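Local atomic coordinates of putative metal-dependent hydrolase (Parabacteroides distasonis ATCC 8503, PDB entry 3KL7), a protein that binds two zinc ions in a metallo-beta-lactamase-type fold and is probably a metal-dependent hydrolase of undefined substrate. Residues Met169-Asn183 with Ala196-Tyr210. Sequence-based numbering, arbitrary orientation. Where two conformers were deposited one is given.
With ZN (zinc ion), chain D.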
loop_
_atom_site.group_PDB
_atom_site.type_symbol
_atom_site.label_atom_id
_atom_site.label_comp_id
_atom_site.label_asym_id
_atom_site.label_seq_id
_atom_site.Cartn_x
_atom_site.Cartn_y
_atom_site.Cartn_z
HETATM N N MSE A 169 13.797 -3.685 4.185
HETATM C CA MSE A 169 12.969 -4.662 3.519
HETATM C C MSE A 169 13.452 -6.089 3.798
HETATM O O MSE A 169 12.675 -7.011 3.761
HETATM C CB MSE A 169 12.856 -4.368 2.033
HETATM C CG MSE A 169 11.726 -3.416 1.730
HETATM SE SE MSE A 169 11.768 -2.866 -0.002
HETATM C CE MSE A 169 10.368 -1.519 0.015
ATOM N N LYS A 170 14.747 -6.245 4.118
ATOM C CA LYS A 170 15.280 -7.564 4.539
ATOM C C LYS A 170 14.558 -8.071 5.792
ATOM O O LYS A 170 14.525 -9.256 6.044
ATOM C CB LYS A 170 16.799 -7.494 4.798
ATOM C CG LYS A 170 17.664 -7.444 3.506
ATOM C CD LYS A 170 19.220 -7.378 3.839
ATOM C CE LYS A 170 19.650 -5.960 4.345
ATOM N NZ LYS A 170 21.031 -5.964 5.016
ATOM N N ASP A 171 13.963 -7.151 6.561
ATOM C CA ASP A 171 13.276 -7.498 7.833
ATOM C C ASP A 171 11.798 -7.939 7.646
ATOM O O ASP A 171 11.137 -8.364 8.609
ATOM C CB ASP A 171 13.365 -6.304 8.803
ATOM C CG ASP A 171 14.850 -5.945 9.173
ATOM O OD1 ASP A 171 15.628 -6.886 9.423
ATOM O OD2 ASP A 171 15.219 -4.720 9.189
ATOM N N LEU A 172 11.286 -7.830 6.413
ATOM C CA LEU A 172 9.902 -8.203 6.128
ATOM C C LEU A 172 9.785 -9.729 5.997
ATOM O O LEU A 172 10.395 -10.336 5.108
ATOM C CB LEU A 172 9.426 -7.532 4.847
ATOM C CG LEU A 172 9.214 -6.014 4.906
ATOM C CD1 LEU A 172 9.063 -5.426 3.459
ATOM C CD2 LEU A 172 7.988 -5.668 5.780
ATOM N N LYS A 173 9.005 -10.348 6.876
ATOM C CA LYS A 173 8.899 -11.809 6.885
ATOM C C LYS A 173 7.506 -12.269 6.522
ATOM O O LYS A 173 6.518 -11.598 6.835
ATOM C CB LYS A 173 9.293 -12.368 8.242
ATOM C CG LYS A 173 10.696 -11.942 8.733
ATOM C CD LYS A 173 11.828 -12.327 7.739
ATOM C CE LYS A 173 13.207 -11.911 8.281
ATOM N NZ LYS A 173 14.310 -11.974 7.236
ATOM N N ASP A 174 7.445 -13.413 5.834
ATOM C CA ASP A 174 6.195 -14.115 5.540
ATOM C C ASP A 174 5.144 -13.238 4.862
ATOM O O ASP A 174 3.958 -13.251 5.251
ATOM C CB ASP A 174 5.648 -14.723 6.808
ATOM C CG ASP A 174 6.617 -15.735 7.434
ATOM O OD1 ASP A 174 7.066 -16.649 6.716
ATOM O OD2 ASP A 174 6.929 -15.610 8.648
ATOM N N ILE A 175 5.565 -12.484 3.853
ATOM C CA ILE A 175 4.650 -11.637 3.117
ATOM C C ILE A 175 4.016 -12.446 1.990
ATOM O O ILE A 175 4.707 -12.991 1.151
ATOM C CB ILE A 175 5.354 -10.388 2.561
ATOM C CG1 ILE A 175 5.976 -9.553 3.720
ATOM C CG2 ILE A 175 4.382 -9.537 1.756
ATOM C CD1 ILE A 175 4.946 -8.916 4.701
ATOM N N ASP A 176 2.689 -12.557 2.010
ATOM C CA ASP A 176 1.955 -13.261 0.945
ATOM C C ASP A 176 1.803 -12.373 -0.303
ATOM O O ASP A 176 1.983 -12.829 -1.423
ATOM C CB ASP A 176 0.569 -13.691 1.447
ATOM C CG ASP A 176 0.642 -14.781 2.511
ATOM O OD1 ASP A 176 0.798 -15.979 2.142
ATOM O OD2 ASP A 176 0.528 -14.444 3.718
ATOM N N ILE A 177 1.455 -11.111 -0.086
ATOM C CA ILE A 177 1.177 -10.173 -1.199
ATOM C C ILE A 177 1.869 -8.844 -0.948
ATOM O O ILE A 177 1.795 -8.307 0.124
ATOM C CB ILE A 177 -0.347 -9.901 -1.350
ATOM C CG1 ILE A 177 -1.111 -11.203 -1.633
ATOM C CG2 ILE A 177 -0.596 -8.857 -2.497
ATOM C CD1 ILE A 177 -2.582 -11.190 -1.188
ATOM N N ALA A 178 2.548 -8.321 -1.950
ATOM C CA ALA A 178 3.256 -7.072 -1.784
ATOM C C ALA A 178 2.970 -6.130 -2.897
ATOM O O ALA A 178 2.886 -6.519 -4.045
ATOM C CB ALA A 178 4.790 -7.319 -1.658
ATOM N N PHE A 179 2.822 -4.873 -2.540
ATOM C CA PHE A 179 2.731 -3.805 -3.486
ATOM C C PHE A 179 3.965 -2.941 -3.347
ATOM O O PHE A 179 4.195 -2.356 -2.299
ATOM C CB PHE A 179 1.455 -2.969 -3.233
ATOM C CG PHE A 179 0.170 -3.747 -3.447
ATOM C CD1 PHE A 179 -0.307 -4.607 -2.463
ATOM C CD2 PHE A 179 -0.531 -3.635 -4.623
ATOM C CE1 PHE A 179 -1.461 -5.325 -2.661
ATOM C CE2 PHE A 179 -1.682 -4.355 -4.825
ATOM C CZ PHE A 179 -2.148 -5.201 -3.848
ATOM N N LEU A 180 4.762 -2.876 -4.412
ATOM C CA LEU A 180 5.952 -2.006 -4.465
ATOM C C LEU A 180 5.780 -0.920 -5.528
ATOM O O LEU A 180 5.250 -1.193 -6.630
ATOM C CB LEU A 180 7.195 -2.834 -4.791
ATOM C CG LEU A 180 7.533 -3.877 -3.742
ATOM C CD1 LEU A 180 8.766 -4.726 -4.174
ATOM C CD2 LEU A 180 7.758 -3.195 -2.376
ATOM N N PRO A 181 6.226 0.324 -5.211
ATOM C CA PRO A 181 6.138 1.495 -6.105
ATOM C C PRO A 181 7.281 1.587 -7.093
ATOM O O PRO A 181 8.441 1.517 -6.698
ATOM C CB PRO A 181 6.215 2.673 -5.132
ATOM C CG PRO A 181 7.036 2.170 -4.035
ATOM C CD PRO A 181 6.621 0.730 -3.853
ATOM N N VAL A 182 6.948 1.779 -8.370
ATOM C CA VAL A 182 7.921 1.713 -9.430
ATOM C C VAL A 182 7.741 2.882 -10.421
ATOM O O VAL A 182 7.342 2.679 -11.590
ATOM C CB VAL A 182 7.808 0.342 -10.201
ATOM C CG1 VAL A 182 9.010 0.117 -11.072
ATOM C CG2 VAL A 182 7.602 -0.867 -9.194
ATOM N N ASN A 183 8.021 4.102 -9.959
ATOM C CA ASN A 183 8.071 5.249 -10.854
ATOM C C ASN A 183 9.254 6.150 -10.544
ATOM O O ASN A 183 9.827 6.066 -9.477
ATOM C CB ASN A 183 6.738 6.038 -10.864
ATOM C CG ASN A 183 6.487 6.801 -9.586
ATOM O OD1 ASN A 183 6.954 6.422 -8.508
ATOM N ND2 ASN A 183 5.735 7.863 -9.690
ATOM N N ALA A 196 14.480 -5.046 -4.428
ATOM C CA ALA A 196 13.584 -4.972 -3.266
ATOM C C ALA A 196 12.799 -6.284 -3.086
ATOM O O ALA A 196 12.798 -6.872 -2.009
ATOM C CB ALA A 196 12.617 -3.776 -3.407
ATOM N N ALA A 197 12.134 -6.733 -4.152
ATOM C CA ALA A 197 11.389 -7.975 -4.123
ATOM C C ALA A 197 12.252 -9.168 -3.624
ATOM O O ALA A 197 11.778 -9.996 -2.786
ATOM C CB ALA A 197 10.831 -8.275 -5.491
ATOM N N ARG A 198 13.504 -9.266 -4.127
ATOM C CA ARG A 198 14.386 -10.388 -3.761
ATOM C C ARG A 198 14.841 -10.312 -2.291
ATOM O O ARG A 198 15.256 -11.309 -1.708
ATOM C CB ARG A 198 15.595 -10.469 -4.707
ATOM C CG ARG A 198 15.238 -10.988 -6.114
ATOM C CD ARG A 198 16.486 -11.298 -6.976
ATOM N NE ARG A 198 16.114 -11.624 -8.356
ATOM C CZ ARG A 198 15.954 -12.855 -8.820
ATOM N NH1 ARG A 198 16.156 -13.904 -8.027
ATOM N NH2 ARG A 198 15.602 -13.037 -10.079
HETATM N N MSE A 199 14.748 -9.141 -1.695
HETATM C CA MSE A 199 15.148 -8.993 -0.307
HETATM C C MSE A 199 14.194 -9.728 0.680
HETATM O O MSE A 199 14.612 -10.121 1.760
HETATM C CB MSE A 199 15.240 -7.512 0.060
HETATM C CG MSE A 199 16.548 -6.835 -0.393
HETATM SE SE MSE A 199 16.701 -5.070 0.422
HETATM C CE MSE A 199 15.548 -4.076 -0.735
ATOM N N PHE A 200 12.921 -9.887 0.302
ATOM C CA PHE A 200 11.946 -10.537 1.195
ATOM C C PHE A 200 11.018 -11.596 0.537
ATOM O O PHE A 200 10.193 -12.211 1.220
ATOM C CB PHE A 200 11.123 -9.472 1.966
ATOM C CG PHE A 200 10.171 -8.668 1.110
ATOM C CD1 PHE A 200 10.645 -7.650 0.276
ATOM C CD2 PHE A 200 8.805 -8.891 1.176
ATOM C CE1 PHE A 200 9.770 -6.896 -0.504
ATOM C CE2 PHE A 200 7.913 -8.122 0.394
ATOM C CZ PHE A 200 8.406 -7.123 -0.439
ATOM N N SER A 201 11.168 -11.795 -0.773
ATOM C CA SER A 201 10.491 -12.882 -1.501
ATOM C C SER A 201 9.016 -13.003 -1.237
ATOM O O SER A 201 8.562 -14.032 -0.712
ATOM C CB SER A 201 11.150 -14.218 -1.171
ATOM O OG SER A 201 12.425 -14.298 -1.749
ATOM N N PRO A 202 8.244 -11.975 -1.594
ATOM C CA PRO A 202 6.819 -12.138 -1.471
ATOM C C PRO A 202 6.325 -13.190 -2.458
ATOM O O PRO A 202 6.919 -13.365 -3.529
ATOM C CB PRO A 202 6.272 -10.764 -1.815
ATOM C CG PRO A 202 7.326 -10.130 -2.641
ATOM C CD PRO A 202 8.611 -10.661 -2.124
ATOM N N LYS A 203 5.271 -13.905 -2.094
ATOM C CA LYS A 203 4.736 -14.888 -2.952
ATOM C C LYS A 203 4.113 -14.223 -4.183
ATOM O O LYS A 203 4.289 -14.688 -5.290
ATOM C CB LYS A 203 3.731 -15.733 -2.210
ATOM C CG LYS A 203 4.370 -16.624 -1.132
ATOM C CD LYS A 203 3.360 -17.087 -0.136
ATOM C CE LYS A 203 3.929 -18.136 0.797
ATOM N NZ LYS A 203 3.052 -18.286 2.008
ATOM N N ILE A 204 3.406 -13.121 -3.970
ATOM C CA ILE A 204 2.742 -12.401 -5.054
ATOM C C ILE A 204 3.154 -10.956 -5.023
ATOM O O ILE A 204 3.160 -10.349 -3.970
ATOM C CB ILE A 204 1.210 -12.519 -4.925
ATOM C CG1 ILE A 204 0.788 -13.951 -5.257
ATOM C CG2 ILE A 204 0.505 -11.506 -5.854
ATOM C CD1 ILE A 204 -0.449 -14.379 -4.603
ATOM N N LEU A 205 3.526 -10.402 -6.190
ATOM C CA LEU A 205 3.999 -9.010 -6.256
ATOM C C LEU A 205 3.196 -8.220 -7.253
ATOM O O LEU A 205 3.197 -8.533 -8.435
ATOM C CB LEU A 205 5.508 -8.950 -6.641
ATOM C CG LEU A 205 6.103 -7.510 -6.906
ATOM C CD1 LEU A 205 6.156 -6.720 -5.636
ATOM C CD2 LEU A 205 7.507 -7.567 -7.542
ATOM N N TYR A 206 2.518 -7.184 -6.772
ATOM C CA TYR A 206 1.849 -6.227 -7.647
ATOM C C TYR A 206 2.676 -4.937 -7.724
ATOM O O TYR A 206 2.660 -4.131 -6.775
ATOM C CB TYR A 206 0.460 -5.844 -7.094
ATOM C CG TYR A 206 -0.601 -6.940 -7.141
ATOM C CD1 TYR A 206 -1.355 -7.145 -8.272
ATOM C CD2 TYR A 206 -0.859 -7.737 -6.028
ATOM C CE1 TYR A 206 -2.326 -8.131 -8.315
ATOM C CE2 TYR A 206 -1.827 -8.716 -6.061
ATOM C CZ TYR A 206 -2.558 -8.909 -7.207
ATOM O OH TYR A 206 -3.526 -9.888 -7.248
ATOM N N PRO A 207 3.385 -4.716 -8.843
ATOM C CA PRO A 207 3.907 -3.380 -8.998
ATOM C C PRO A 207 2.770 -2.356 -9.002
ATOM O O PRO A 207 1.750 -2.561 -9.671
ATOM C CB PRO A 207 4.583 -3.425 -10.376
ATOM C CG PRO A 207 4.079 -4.616 -11.020
ATOM C CD PRO A 207 3.762 -5.577 -9.957
ATOM N N TYR A 208 2.933 -1.267 -8.268
ATOM C CA TYR A 208 1.948 -0.215 -8.312
ATOM C C TYR A 208 2.597 1.163 -8.277
ATOM O O TYR A 208 3.843 1.283 -8.241
ATOM C CB TYR A 208 0.872 -0.437 -7.221
ATOM C CG TYR A 208 1.144 0.103 -5.807
ATOM C CD1 TYR A 208 2.444 0.287 -5.316
ATOM C CD2 TYR A 208 0.091 0.368 -4.959
ATOM C CE1 TYR A 208 2.665 0.761 -4.047
ATOM C CE2 TYR A 208 0.296 0.839 -3.681
ATOM C CZ TYR A 208 1.580 1.038 -3.221
ATOM O OH TYR A 208 1.773 1.519 -1.930
ATOM N N HIS A 209 1.782 2.207 -8.354
ATOM C CA HIS A 209 2.307 3.560 -8.336
ATOM C C HIS A 209 3.423 3.652 -9.402
ATOM O O HIS A 209 4.490 4.224 -9.147
ATOM C CB HIS A 209 2.867 3.866 -6.901
ATOM C CG HIS A 209 3.189 5.320 -6.639
ATOM N ND1 HIS A 209 4.418 5.874 -6.923
ATOM C CD2 HIS A 209 2.460 6.308 -6.058
ATOM C CE1 HIS A 209 4.422 7.151 -6.560
ATOM N NE2 HIS A 209 3.249 7.439 -6.034
ATOM N N TYR A 210 3.165 3.100 -10.607
ATOM C CA TYR A 210 4.246 2.993 -11.623
ATOM C C TYR A 210 4.213 3.967 -12.798
ATOM O O TYR A 210 5.057 3.888 -13.694
ATOM C CB TYR A 210 4.460 1.538 -12.100
ATOM C CG TYR A 210 3.306 0.866 -12.873
ATOM C CD1 TYR A 210 3.170 1.034 -14.235
ATOM C CD2 TYR A 210 2.427 0.022 -12.240
ATOM C CE1 TYR A 210 2.172 0.410 -14.938
ATOM C CE2 TYR A 210 1.415 -0.602 -12.931
ATOM C CZ TYR A 210 1.295 -0.409 -14.281
ATOM O OH TYR A 210 0.290 -1.042 -14.989
HETATM ZN ZN ZN D . 3.289 9.049 -4.591
HETATM O O HOH W 1 13.506 -11.024 4.570
HETATM O O HOH W 2 8.628 -12.216 3.121
HETATM O O HOH W 3 6.975 -15.173 1.629
HETATM O O HOH W 4 3.509 10.900 -3.687
#
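The Phe200 ring is covered on one face by Leu172, whose CD1 sits 4.0 Å from the ring centroid and almost on its normal, while CD of Pro202 covers the opposite face nearer the rim. Chi1 of 69° sets CG of Phe200 between its backbone N and carbonyl carbon and carries the ring over to strand 177-181, where its edge meets Ala178, CZ to CB 3.8 Å. The ring thus packs the C-terminal part of helix 190-200 against the sheet in a beta-alpha-beta unit of the metallo-beta-lactamase fold, whose parallel strands 177-181 and 204-208 run side by side. Their ladder includes Tyr206 N to Ala178 O; the rung from Leu180 N to Tyr206 O is weak. On the helix side, CD1 of Leu180 fits between Ala196 CB and Leu205 CD1, 3.6 Å from the latter. Ile177, Phe179, Tyr206 and Tyr208 occupy the other face. There the Phe179 and Tyr206 rings are nearly parallel, at 10°, but slid apart with little overlap. CB of Phe179 stands centrally over the Tyr208 ring, 3.8 Å from its centroid; the Tyr208 hydroxyl is hydrogen-bonded to Gly161 N. Where the strands begin, Lys203 NZ forms a salt bridge with Asp176 OD1, approaching from above the carboxylate plane, while Asp176 OD2 is hydrogen-bonded to Arg156 N on strand 155-159. Beyond their other ends, His209 binds a zinc ion together with Asp77, His78 and Asp162. Its ND1 makes a weak, bent hydrogen bond of 3.0 Å to Asn183 OD1, itself also hydrogen-bonded with Thr187 OG1, leaving NE2 to meet the zinc at 2.2 Å.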